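Local structure of electron transfer flavoprotein, alpha subunit (Thermotoga maritima, 7KOE) at residues B[123-128]-B[137-142]; B[30-35]-B[127-132]; B[239-244]-B[256-261]; B[213-218]-B[265-270]. The protein binds FAD as the alpha subunit of an electron transfer flavoprotein and probably helps pass electrons between flavin and redox partners. One frame throughout, in Å; residues are numbered along the deposited sequence.

Contacts 1 and 2 belong to the N-terminal part of the chain, in the electron transfer flavoprotein domain, and share Leu127 and Asp128; contacts 3 and 4 belong to the C-terminal FAD-binding domain, where strands 241-244 and 214-218 are sheet neighbours. Contacts 1, 3 and 4 are buried, whereas contact 2 is only partly so. Main-chain hydrogen bonds dominate contact 1, an imidazole and a single beta bridge mark contact 3, and valine and proline carbons fill contact 4. Toward the surface, contact 2 has a loose ion pair over aliphatic packing. Contacts 1 and 3 each reach a different FAD. Between the domains, Asp123 and Arg268 join contacts 1 and 4 through a long, weak ion pair.

Contact 1 (B[123-128]-B[137-142]). With FAD (flavin-adenine dinucleotide), chain I.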
# COMPACT_ATOMS: atom_id res chain seq x y z
N ASP B 123 -30.42 20.32 22.60
CA ASP B 123 -30.57 20.92 21.27
C ASP B 123 -30.56 19.85 20.17
O ASP B 123 -29.84 19.96 19.17
CB ASP B 123 -29.49 21.98 21.01
CG ASP B 123 -29.92 23.01 19.98
OD1 ASP B 123 -30.73 23.89 20.32
OD2 ASP B 123 -29.43 22.93 18.83
N CYS B 124 -31.36 18.81 20.36
CA CYS B 124 -31.42 17.72 19.40
C CYS B 124 -32.15 18.16 18.14
O CYS B 124 -32.98 19.07 18.15
CB CYS B 124 -32.12 16.51 20.00
SG CYS B 124 -31.38 15.94 21.53
N THR B 125 -31.82 17.49 17.04
CA THR B 125 -32.44 17.76 15.75
C THR B 125 -32.89 16.51 15.02
O THR B 125 -33.48 16.62 13.94
CB THR B 125 -31.47 18.53 14.83
OG1 THR B 125 -30.19 17.89 14.85
CG2 THR B 125 -31.32 19.97 15.26
N GLY B 126 -32.64 15.33 15.58
CA GLY B 126 -32.80 14.10 14.83
C GLY B 126 -33.43 12.95 15.58
O GLY B 126 -32.97 11.81 15.44
N LEU B 127 -34.42 13.24 16.43
CA LEU B 127 -35.09 12.22 17.23
C LEU B 127 -35.72 11.13 16.37
O LEU B 127 -36.42 11.42 15.40
CB LEU B 127 -36.17 12.86 18.10
CG LEU B 127 -35.76 13.86 19.17
CD1 LEU B 127 -36.98 14.23 19.97
CD2 LEU B 127 -34.71 13.26 20.07
N ASP B 128 -35.44 9.88 16.73
CA ASP B 128 -35.93 8.72 16.00
C ASP B 128 -35.84 7.52 16.92
O ASP B 128 -34.99 7.47 17.82
CB ASP B 128 -35.13 8.48 14.72
CG ASP B 128 -36.00 7.98 13.58
OD1 ASP B 128 -37.22 7.79 13.79
OD2 ASP B 128 -35.46 7.78 12.47
N ALA B 137 -32.97 7.71 19.42
CA ALA B 137 -31.68 8.11 18.85
C ALA B 137 -31.68 9.63 18.72
O ALA B 137 -32.23 10.18 17.77
CB ALA B 137 -31.46 7.44 17.50
N MET B 138 -31.05 10.30 19.68
CA MET B 138 -31.07 11.75 19.77
C MET B 138 -29.87 12.31 19.02
O MET B 138 -28.75 12.35 19.53
CB MET B 138 -31.09 12.18 21.23
CG MET B 138 -32.12 11.44 22.06
SD MET B 138 -31.82 11.43 23.83
CE MET B 138 -30.93 9.89 24.03
N THR B 139 -30.10 12.75 17.79
CA THR B 139 -29.05 13.32 16.94
C THR B 139 -29.00 14.83 17.18
O THR B 139 -29.99 15.54 16.95
CB THR B 139 -29.31 13.01 15.47
OG1 THR B 139 -29.10 11.61 15.24
CG2 THR B 139 -28.38 13.81 14.58
N ARG B 140 -27.86 15.31 17.63
CA ARG B 140 -27.74 16.73 17.92
C ARG B 140 -26.47 17.29 17.28
O ARG B 140 -25.48 16.58 17.12
CB ARG B 140 -27.69 16.97 19.42
CG ARG B 140 -26.80 16.01 20.15
CD ARG B 140 -26.74 16.37 21.60
NE ARG B 140 -26.46 17.78 21.78
CZ ARG B 140 -25.28 18.26 22.14
NH1 ARG B 140 -24.27 17.43 22.37
NH2 ARG B 140 -25.10 19.56 22.28
N PRO B 141 -26.48 18.57 16.90
CA PRO B 141 -25.25 19.18 16.38
C PRO B 141 -24.26 19.56 17.47
O PRO B 141 -24.61 20.27 18.42
CB PRO B 141 -25.76 20.42 15.63
CG PRO B 141 -27.04 20.74 16.28
CD PRO B 141 -27.64 19.45 16.73
N THR B 142 -23.04 19.07 17.35
CA THR B 142 -21.93 19.50 18.20
C THR B 142 -20.92 20.24 17.33
O THR B 142 -21.06 20.31 16.11
CB THR B 142 -21.28 18.30 18.91
OG1 THR B 142 -20.59 17.50 17.96
CG2 THR B 142 -22.33 17.45 19.58
PA FAD I . -20.99 22.24 28.91
O1A FAD I . -21.89 22.94 27.96
O2A FAD I . -21.59 21.43 30.01
O5B FAD I . -19.96 23.29 29.54
C5B FAD I . -20.49 24.30 30.42
C4B FAD I . -19.42 24.73 31.39
O4B FAD I . -19.21 23.69 32.37
C3B FAD I . -18.02 24.96 30.80
O3B FAD I . -17.89 26.25 30.24
C2B FAD I . -17.16 24.81 32.06
O2B FAD I . -17.19 25.96 32.87
C1B FAD I . -17.85 23.63 32.74
N9A FAD I . -17.32 22.35 32.32
C8A FAD I . -17.67 21.62 31.22
N7A FAD I . -16.98 20.51 31.11
C5A FAD I . -16.13 20.52 32.21
C6A FAD I . -15.15 19.62 32.66
N6A FAD I . -14.84 18.48 32.04
N1A FAD I . -14.48 19.94 33.79
C2A FAD I . -14.79 21.09 34.41
N3A FAD I . -15.69 22.00 34.08
C4A FAD I . -16.33 21.65 32.96
N1 FAD I . -22.64 14.79 27.15
C2 FAD I . -23.94 14.87 27.50
O2 FAD I . -24.27 14.90 28.68
N3 FAD I . -24.93 14.95 26.58
C4 FAD I . -24.68 14.93 25.23
O4 FAD I . -25.60 15.00 24.44
C4X FAD I . -23.34 14.84 24.82
N5 FAD I . -23.08 14.82 23.54
C5X FAD I . -21.76 14.72 23.17
C6 FAD I . -21.46 14.70 21.80
C7 FAD I . -20.17 14.60 21.35
C7M FAD I . -19.88 14.58 19.87
C8 FAD I . -19.11 14.53 22.29
C8M FAD I . -17.69 14.43 21.82
C9 FAD I . -19.40 14.56 23.64
C9A FAD I . -20.72 14.65 24.11
N10 FAD I . -21.03 14.68 25.46
C10 FAD I . -22.35 14.77 25.87
C1' FAD I . -19.96 14.60 26.47
C2' FAD I . -19.94 15.82 27.37
O2' FAD I . -19.37 16.92 26.68
C3' FAD I . -19.12 15.56 28.64
O3' FAD I . -19.91 14.78 29.53
C4' FAD I . -18.65 16.83 29.34
O4' FAD I . -18.37 16.57 30.71
C5' FAD I . -19.67 17.95 29.25
O5' FAD I . -19.18 18.98 28.35
P FAD I . -20.24 19.81 27.49
O1P FAD I . -19.85 19.76 26.05
O2P FAD I . -21.60 19.35 27.87
O3P FAD I . -20.02 21.29 28.06
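Both Thr125 and Arg140 turn their leading atom into the crowded position between the backbone N and the carbonyl carbon: chi1 of 48° puts Thr125 OG1 on Thr139 O, and chi1 of 44° sends the Arg140 chain toward the flavin. The setting is a roughly antiparallel pairing in which the chain leaving edge strand 120-124 runs beside strand 137-142, itself half of a beta-hairpin completed by strand 147-152. Thr125 N bonds almost straight to Thr139 O at 2.7 Å (171° at the hydrogen). The same oxygen takes a second bond, from Thr125 OG1 at 3.2 Å, coming from above the carbonyl plane. OG1 also lies 3.5 Å from Pro141 CD, threonine and proline meeting tip to tip. An alanine at Thr125 would remove OG1 and CG2 and would probably cost the Thr139 carbonyl its second donor and loosen the packing on Pro141. Farther along, Ala137 N bonds to Asp128 O at 2.6 Å, in line with the C=O axis. On the buried side Leu127 CD2 crosses Met138 obliquely, 3.7 Å from its CG, and Cys124 SG lies 3.8 Å from Met138 CB. Arg140, bent at chi3 and held by NE on Ala122 O, leads to an FAD that is also hydrogen-bonded by the neighbouring electron transfer flavoprotein chain. Flavin N5 lies at the guanidinium's edge, 3.1 Å from Arg140 NH1.

Contact 2 (B[30-35]-B[127-132])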
# COMPACT_ATOMS: atom_id res chain seq x y z
N ARG B 30 -45.79 12.25 18.55
CA ARG B 30 -46.75 11.39 17.85
C ARG B 30 -46.03 10.47 16.86
O ARG B 30 -46.36 9.29 16.77
CB ARG B 30 -47.78 12.24 17.12
CG ARG B 30 -48.80 12.88 18.02
CD ARG B 30 -49.47 11.85 18.91
NE ARG B 30 -50.49 11.08 18.21
CZ ARG B 30 -51.04 9.97 18.69
NH1 ARG B 30 -50.66 9.51 19.87
NH2 ARG B 30 -51.97 9.34 18.00
N ASP B 31 -45.05 11.01 16.13
CA ASP B 31 -44.23 10.17 15.27
C ASP B 31 -43.29 9.29 16.08
O ASP B 31 -42.82 8.27 15.56
CB ASP B 31 -43.43 11.04 14.31
CG ASP B 31 -44.31 11.72 13.28
OD1 ASP B 31 -45.37 11.16 12.93
OD2 ASP B 31 -43.94 12.82 12.81
N LEU B 32 -43.00 9.65 17.33
CA LEU B 32 -42.24 8.77 18.20
C LEU B 32 -43.12 7.68 18.78
O LEU B 32 -42.69 6.53 18.90
CB LEU B 32 -41.58 9.57 19.32
CG LEU B 32 -40.50 10.56 18.89
CD1 LEU B 32 -40.00 11.34 20.08
CD2 LEU B 32 -39.37 9.84 18.19
N ALA B 33 -44.36 8.02 19.14
CA ALA B 33 -45.29 7.03 19.66
C ALA B 33 -45.84 6.11 18.59
O ALA B 33 -46.34 5.02 18.91
CB ALA B 33 -46.45 7.71 20.39
N SER B 34 -45.78 6.51 17.31
CA SER B 34 -46.19 5.62 16.24
C SER B 34 -45.18 4.52 16.00
O SER B 34 -45.54 3.46 15.47
CB SER B 34 -46.40 6.41 14.94
OG SER B 34 -45.18 6.92 14.45
N LYS B 35 -43.92 4.74 16.37
CA LYS B 35 -42.89 3.72 16.26
C LYS B 35 -42.50 3.12 17.61
O LYS B 35 -41.76 2.14 17.64
CB LYS B 35 -41.64 4.29 15.58
CG LYS B 35 -41.96 5.10 14.33
CD LYS B 35 -40.88 4.94 13.27
CE LYS B 35 -40.61 6.25 12.56
NZ LYS B 35 -39.46 6.15 11.62
N LEU B 127 -34.42 13.24 16.43
CA LEU B 127 -35.09 12.22 17.23
C LEU B 127 -35.72 11.13 16.37
O LEU B 127 -36.42 11.42 15.40
CB LEU B 127 -36.17 12.86 18.10
CG LEU B 127 -35.76 13.86 19.17
CD1 LEU B 127 -36.98 14.23 19.97
CD2 LEU B 127 -34.71 13.26 20.07
N ASP B 128 -35.44 9.88 16.73
CA ASP B 128 -35.93 8.72 16.00
C ASP B 128 -35.84 7.52 16.92
O ASP B 128 -34.99 7.47 17.82
CB ASP B 128 -35.13 8.48 14.72
CG ASP B 128 -36.00 7.98 13.58
OD1 ASP B 128 -37.22 7.79 13.79
OD2 ASP B 128 -35.46 7.78 12.47
N ILE B 129 -36.71 6.54 16.69
CA ILE B 129 -36.78 5.33 17.51
C ILE B 129 -36.10 4.21 16.74
O ILE B 129 -36.43 3.96 15.57
CB ILE B 129 -38.23 4.97 17.86
CG1 ILE B 129 -38.85 6.07 18.74
CG2 ILE B 129 -38.30 3.62 18.55
CD1 ILE B 129 -38.45 6.01 20.20
N ILE B 130 -35.15 3.54 17.39
CA ILE B 130 -34.53 2.34 16.82
C ILE B 130 -35.41 1.15 17.17
O ILE B 130 -36.04 1.13 18.24
CB ILE B 130 -33.08 2.17 17.31
CG1 ILE B 130 -33.01 2.09 18.83
CG2 ILE B 130 -32.21 3.30 16.79
CD1 ILE B 130 -31.66 1.65 19.35
N PRO B 131 -35.53 0.14 16.29
CA PRO B 131 -36.49 -0.94 16.53
C PRO B 131 -36.00 -2.05 17.45
O PRO B 131 -36.78 -2.97 17.73
CB PRO B 131 -36.73 -1.48 15.12
CG PRO B 131 -35.44 -1.26 14.43
CD PRO B 131 -34.93 0.06 14.95
N ASP B 132 -34.76 -2.00 17.94
CA ASP B 132 -34.24 -3.13 18.70
C ASP B 132 -34.71 -3.11 20.15
O ASP B 132 -35.42 -4.02 20.60
CB ASP B 132 -32.71 -3.14 18.63
CG ASP B 132 -32.19 -2.99 17.22
OD1 ASP B 132 -32.32 -3.96 16.44
OD2 ASP B 132 -31.67 -1.91 16.89
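No aromatic ring takes part here; the flat group that works across the contact is the carboxylate of Asp128, and its oxygen OD1 meets two N-H groups of different kinds. Lys35 NZ lies 3.5 Å from Asp128 OD1, a long and therefore weak salt bridge, with the two side chains crossing obliquely. The backbone N of Ile129 gives the same OD1 a weak hydrogen bond at 3.2 Å, which would help to fix the carboxylate's rotation. To reach Asp128 OD1, the lysine chain bends at chi2 and chi3 while its CB packs 4.2 Å from Ile129 CB. Beside this pair, near the surface, the contact turns aliphatic. Leu32, with CG anti to the carbonyl carbon (chi1 -65°), spreads its two methyls between neighbours: CD2 lies 3.8 Å from Ile129 CG1, and CD1 lies 4.2 Å from Leu127 CD1. The last turn of helix 21-33 thus packs on a loop of the electron transfer flavoprotein domain, aliphatic where Leu32 and Leu127 are buried, charged toward the solvent. That loop joins strands 120-124 and 137-142; below it Leu32 and Leu127 both touch Leu98 of strand 97-100, with Leu127 also on strand 160-163.

Contact 3 (B[239-244]-B[256-261]). With FAD (flavin-adenine dinucleotide), chain J.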
# COMPACT_ATOMS: atom_id res chain seq x y z
N GLY B 239 -38.58 41.53 13.12
CA GLY B 239 -38.36 41.23 14.53
C GLY B 239 -37.00 40.63 14.80
O GLY B 239 -36.88 39.77 15.68
N GLY B 240 -35.97 41.06 14.07
CA GLY B 240 -34.67 40.46 14.17
C GLY B 240 -33.56 41.49 14.26
O GLY B 240 -33.79 42.70 14.20
N GLU B 241 -32.34 40.98 14.40
CA GLU B 241 -31.15 41.78 14.62
C GLU B 241 -30.43 42.01 13.29
O GLU B 241 -30.52 41.21 12.36
CB GLU B 241 -30.24 41.07 15.63
CG GLU B 241 -29.05 41.85 16.15
CD GLU B 241 -29.44 43.01 17.04
OE1 GLU B 241 -30.51 42.93 17.68
OE2 GLU B 241 -28.68 43.99 17.11
N VAL B 242 -29.72 43.12 13.19
CA VAL B 242 -28.94 43.46 12.01
C VAL B 242 -27.51 42.98 12.25
O VAL B 242 -26.92 43.19 13.32
CB VAL B 242 -29.01 44.95 11.66
CG1 VAL B 242 -28.64 45.85 12.84
CG2 VAL B 242 -28.15 45.27 10.45
N GLY B 243 -26.97 42.24 11.29
CA GLY B 243 -25.60 41.77 11.39
C GLY B 243 -24.67 42.55 10.49
O GLY B 243 -25.04 43.54 9.86
N ALA B 244 -23.42 42.09 10.43
CA ALA B 244 -22.41 42.72 9.59
C ALA B 244 -21.36 41.70 9.18
O ALA B 244 -21.35 40.55 9.63
CB ALA B 244 -21.73 43.89 10.31
N PRO B 256 -18.41 46.42 16.22
CA PRO B 256 -17.94 45.04 16.07
C PRO B 256 -18.79 43.99 16.79
O PRO B 256 -18.54 42.79 16.60
CB PRO B 256 -16.52 45.08 16.65
CG PRO B 256 -16.48 46.31 17.48
CD PRO B 256 -17.35 47.28 16.77
N GLU B 257 -19.76 44.40 17.61
CA GLU B 257 -20.71 43.46 18.20
C GLU B 257 -21.75 42.98 17.21
O GLU B 257 -22.50 42.05 17.53
CB GLU B 257 -21.40 44.11 19.41
CG GLU B 257 -20.54 44.26 20.66
CD GLU B 257 -19.58 45.43 20.59
OE1 GLU B 257 -20.05 46.59 20.62
OE2 GLU B 257 -18.36 45.20 20.51
N HIS B 258 -21.81 43.57 16.02
CA HIS B 258 -22.71 43.16 14.96
C HIS B 258 -22.05 42.26 13.94
O HIS B 258 -22.65 41.98 12.90
CB HIS B 258 -23.27 44.40 14.26
CG HIS B 258 -24.26 45.16 15.08
ND1 HIS B 258 -25.62 45.02 14.92
CD2 HIS B 258 -24.09 46.06 16.07
CE1 HIS B 258 -26.24 45.81 15.77
NE2 HIS B 258 -25.34 46.45 16.49
N GLN B 259 -20.83 41.79 14.20
CA GLN B 259 -20.08 41.04 13.21
C GLN B 259 -20.44 39.57 13.25
O GLN B 259 -20.56 38.97 14.32
CB GLN B 259 -18.58 41.22 13.44
CG GLN B 259 -17.74 40.88 12.24
CD GLN B 259 -16.30 40.68 12.59
OE1 GLN B 259 -15.61 41.62 12.98
NE2 GLN B 259 -15.82 39.46 12.48
N VAL B 260 -20.61 38.99 12.07
CA VAL B 260 -21.06 37.61 11.90
C VAL B 260 -19.96 36.85 11.18
O VAL B 260 -19.47 37.29 10.14
CB VAL B 260 -22.38 37.55 11.12
CG1 VAL B 260 -22.78 36.12 10.85
CG2 VAL B 260 -23.48 38.26 11.88
N GLY B 261 -19.58 35.70 11.73
CA GLY B 261 -18.64 34.84 11.04
C GLY B 261 -17.75 34.03 11.95
O GLY B 261 -18.19 33.56 13.01
PA FAD J . -16.48 41.71 -0.06
O1A FAD J . -15.78 42.83 -0.72
O2A FAD J . -15.74 40.38 -0.17
O5B FAD J . -17.92 41.61 -0.56
C5B FAD J . -18.45 42.58 -1.49
C4B FAD J . -19.61 41.96 -2.23
O4B FAD J . -20.68 42.93 -2.35
C3B FAD J . -19.29 41.48 -3.64
O3B FAD J . -19.89 40.22 -3.89
C2B FAD J . -19.89 42.58 -4.52
O2B FAD J . -20.30 42.09 -5.79
C1B FAD J . -21.11 42.97 -3.69
N9A FAD J . -21.62 44.31 -3.97
C8A FAD J . -20.91 45.40 -4.41
N7A FAD J . -21.64 46.47 -4.58
C5A FAD J . -22.92 46.06 -4.23
C6A FAD J . -24.16 46.74 -4.19
N6A FAD J . -24.31 48.02 -4.53
N1A FAD J . -25.24 46.04 -3.80
C2A FAD J . -25.09 44.75 -3.46
N3A FAD J . -23.98 44.02 -3.45
C4A FAD J . -22.92 44.73 -3.85
N1 FAD J . -15.37 38.07 7.85
C2 FAD J . -16.56 38.15 8.50
O2 FAD J . -17.53 38.67 7.97
N3 FAD J . -16.68 37.63 9.76
C4 FAD J . -15.70 37.02 10.48
O4 FAD J . -15.92 36.60 11.61
C4X FAD J . -14.44 36.95 9.79
N5 FAD J . -13.46 36.38 10.39
C5X FAD J . -12.25 36.30 9.74
C6 FAD J . -11.19 35.69 10.39
C7 FAD J . -9.95 35.59 9.78
C7M FAD J . -8.82 34.92 10.52
C8 FAD J . -9.77 36.10 8.49
C8M FAD J . -8.44 35.99 7.80
C9 FAD J . -10.83 36.71 7.83
C9A FAD J . -12.06 36.82 8.45
N10 FAD J . -13.17 37.40 7.81
C10 FAD J . -14.37 37.51 8.47
C1' FAD J . -13.02 38.01 6.48
C2' FAD J . -13.45 37.11 5.33
O2' FAD J . -12.40 36.21 4.98
C3' FAD J . -13.79 37.98 4.13
O3' FAD J . -12.59 38.61 3.68
C4' FAD J . -14.82 39.07 4.42
O4' FAD J . -15.99 38.48 4.98
C5' FAD J . -15.20 39.88 3.20
O5' FAD J . -16.33 40.71 3.54
P FAD J . -17.43 41.05 2.47
O1P FAD J . -18.51 41.86 3.20
O2P FAD J . -17.88 39.87 1.77
O3P FAD J . -16.68 42.02 1.48
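The tight part of this contact lies where the His258 ring meets the Val242 carbonyl and the Ala244 backbone pairs with the loop, while toward the partly exposed side the grip slackens. His258 CG, anti to the carbonyl carbon, turns ND1 to the strand, and ND1 donates to Val242 O at 2.8 Å, nearly straight (170°), with the oxygen close to the ring plane. Next along, Val260 N bonds to Ala244 O at 3.0 Å beside a single beta bridge between Ala244 and Gln259, and Gly243 CA, bare of side chain, lies 4.1 Å from Val260 CG2. On the looser side the Glu241 chain crosses that of His258 at about a right angle, the carboxylate and ring planes 34° apart. Glu241 OE2 lies 3.3 Å from His258 CE1, and its negative charge would tend to favour a protonated imidazole. An alanine at His258 would remove the ring and would probably leave Val242 O without this donor and the loop less firmly fixed to the strand. Val260 also accepts from FAD N3 through its O at 2.8 Å. Strand 241-244 is an outermost strand, within this chain, of a Rossmann-like parallel sheet, beside 214-218, with helix 246-249 touching Ala244 and Gln259.

Contact 4 (B[213-218]-B[265-270]); sequences PVVVAG and KTVRPV
This is mainly apolar packing, backed by one main-chain hydrogen bond, at the point where the loop entering strand 271-275 meets strand 214-218, its parallel neighbour in the Rossmann-like sheet of the FAD-binding domain. Val270 N donates to Pro213 O at 2.9 Å (148° at the hydrogen), the donor standing above the carbonyl plane. Further backbone bonds then carry the parallel pairing onward, as Val215 joins Leu271 and Phe273. Before that point the loop passes beside the strand, Val267 and Pro269 pointing toward it. Val215 has CG2 anti to the carbonyl carbon, which sends it to two partners: Val267 CG1, met tip to tip at 4.1 Å, and Pro269 CG, also 4.1 Å away, where valine and pyrrolidine cross at about a right angle. Pro269 CB lies 3.3 Å from Pro213 O, so the ring also borders the oxygen that accepts from Val270. Val270 turns CG2 into the crowded position between its N and carbonyl carbon, and that methyl lies near the same oxygen. Outside these segments, Pro213 and Val214 touch Val283, and Val270 touches Leu282, both on the neighbouring electron transfer flavoprotein chain. The chemistry reflects the prolines: Pro269 has no N-H to give, and the hydrogen bond to Pro213 O comes from the next residue, Val270, while proline rings and valine methyls provide most of the remaining contact.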
# COMPACT_ATOMS: atom_id res chain seq x y z
N PRO B 213 -34.46 35.62 15.45
CA PRO B 213 -34.99 34.72 14.42
C PRO B 213 -34.66 35.15 13.01
O PRO B 213 -34.76 34.33 12.09
CB PRO B 213 -36.50 34.75 14.67
CG PRO B 213 -36.68 35.44 16.00
CD PRO B 213 -35.53 36.36 16.13
N VAL B 214 -34.30 36.41 12.80
CA VAL B 214 -33.92 36.92 11.49
C VAL B 214 -32.66 37.75 11.66
O VAL B 214 -32.61 38.65 12.51
CB VAL B 214 -35.05 37.77 10.85
CG1 VAL B 214 -34.52 38.61 9.71
CG2 VAL B 214 -36.17 36.88 10.36
N VAL B 215 -31.62 37.43 10.89
CA VAL B 215 -30.40 38.22 10.87
C VAL B 215 -30.23 38.74 9.45
O VAL B 215 -29.98 37.95 8.53
CB VAL B 215 -29.18 37.42 11.33
CG1 VAL B 215 -27.92 38.24 11.14
CG2 VAL B 215 -29.33 37.02 12.78
N VAL B 216 -30.40 40.04 9.27
CA VAL B 216 -30.11 40.69 8.00
C VAL B 216 -28.76 41.40 8.11
O VAL B 216 -28.58 42.29 8.94
CB VAL B 216 -31.25 41.63 7.57
CG1 VAL B 216 -31.74 42.51 8.71
CG2 VAL B 216 -30.82 42.49 6.40
N ALA B 217 -27.80 40.95 7.30
CA ALA B 217 -26.42 41.37 7.46
C ALA B 217 -25.88 41.87 6.14
O ALA B 217 -26.39 41.52 5.07
CB ALA B 217 -25.56 40.23 7.98
N GLY B 218 -24.83 42.68 6.21
CA GLY B 218 -24.22 43.18 5.00
C GLY B 218 -22.81 43.67 5.25
O GLY B 218 -22.39 43.88 6.39
N LYS B 265 -19.75 36.46 15.52
CA LYS B 265 -20.77 35.67 16.18
C LYS B 265 -21.38 34.70 15.18
O LYS B 265 -21.70 35.09 14.05
CB LYS B 265 -21.84 36.55 16.81
CG LYS B 265 -21.34 37.39 17.97
CD LYS B 265 -22.28 38.52 18.30
CE LYS B 265 -21.76 39.35 19.46
NZ LYS B 265 -22.67 40.47 19.80
N THR B 266 -21.53 33.45 15.59
CA THR B 266 -22.15 32.43 14.76
C THR B 266 -23.66 32.52 14.96
O THR B 266 -24.17 32.22 16.04
CB THR B 266 -21.62 31.04 15.11
OG1 THR B 266 -20.24 30.96 14.73
CG2 THR B 266 -22.39 29.97 14.37
N VAL B 267 -24.36 32.95 13.93
CA VAL B 267 -25.80 33.12 14.02
C VAL B 267 -26.49 31.79 13.77
O VAL B 267 -25.96 30.90 13.08
CB VAL B 267 -26.28 34.21 13.04
CG1 VAL B 267 -25.57 35.50 13.30
CG2 VAL B 267 -26.05 33.80 11.60
N ARG B 268 -27.66 31.62 14.37
CA ARG B 268 -28.57 30.53 14.02
C ARG B 268 -30.00 31.07 13.95
O ARG B 268 -30.82 30.81 14.84
CB ARG B 268 -28.46 29.39 15.03
CG ARG B 268 -29.01 28.06 14.54
CD ARG B 268 -29.66 27.30 15.67
NE ARG B 268 -28.87 27.38 16.90
CZ ARG B 268 -29.35 27.16 18.12
NH1 ARG B 268 -30.63 26.85 18.28
NH2 ARG B 268 -28.55 27.26 19.17
N PRO B 269 -30.32 31.86 12.92
CA PRO B 269 -31.71 32.29 12.76
C PRO B 269 -32.49 31.30 11.92
O PRO B 269 -31.96 30.25 11.54
CB PRO B 269 -31.57 33.64 12.05
CG PRO B 269 -30.43 33.42 11.15
CD PRO B 269 -29.49 32.46 11.85
N VAL B 270 -33.76 31.60 11.63
CA VAL B 270 -34.49 30.82 10.64
C VAL B 270 -34.44 31.48 9.27
O VAL B 270 -34.92 30.90 8.29
CB VAL B 270 -35.95 30.59 11.06
CG1 VAL B 270 -36.00 29.90 12.41
CG2 VAL B 270 -36.72 31.89 11.08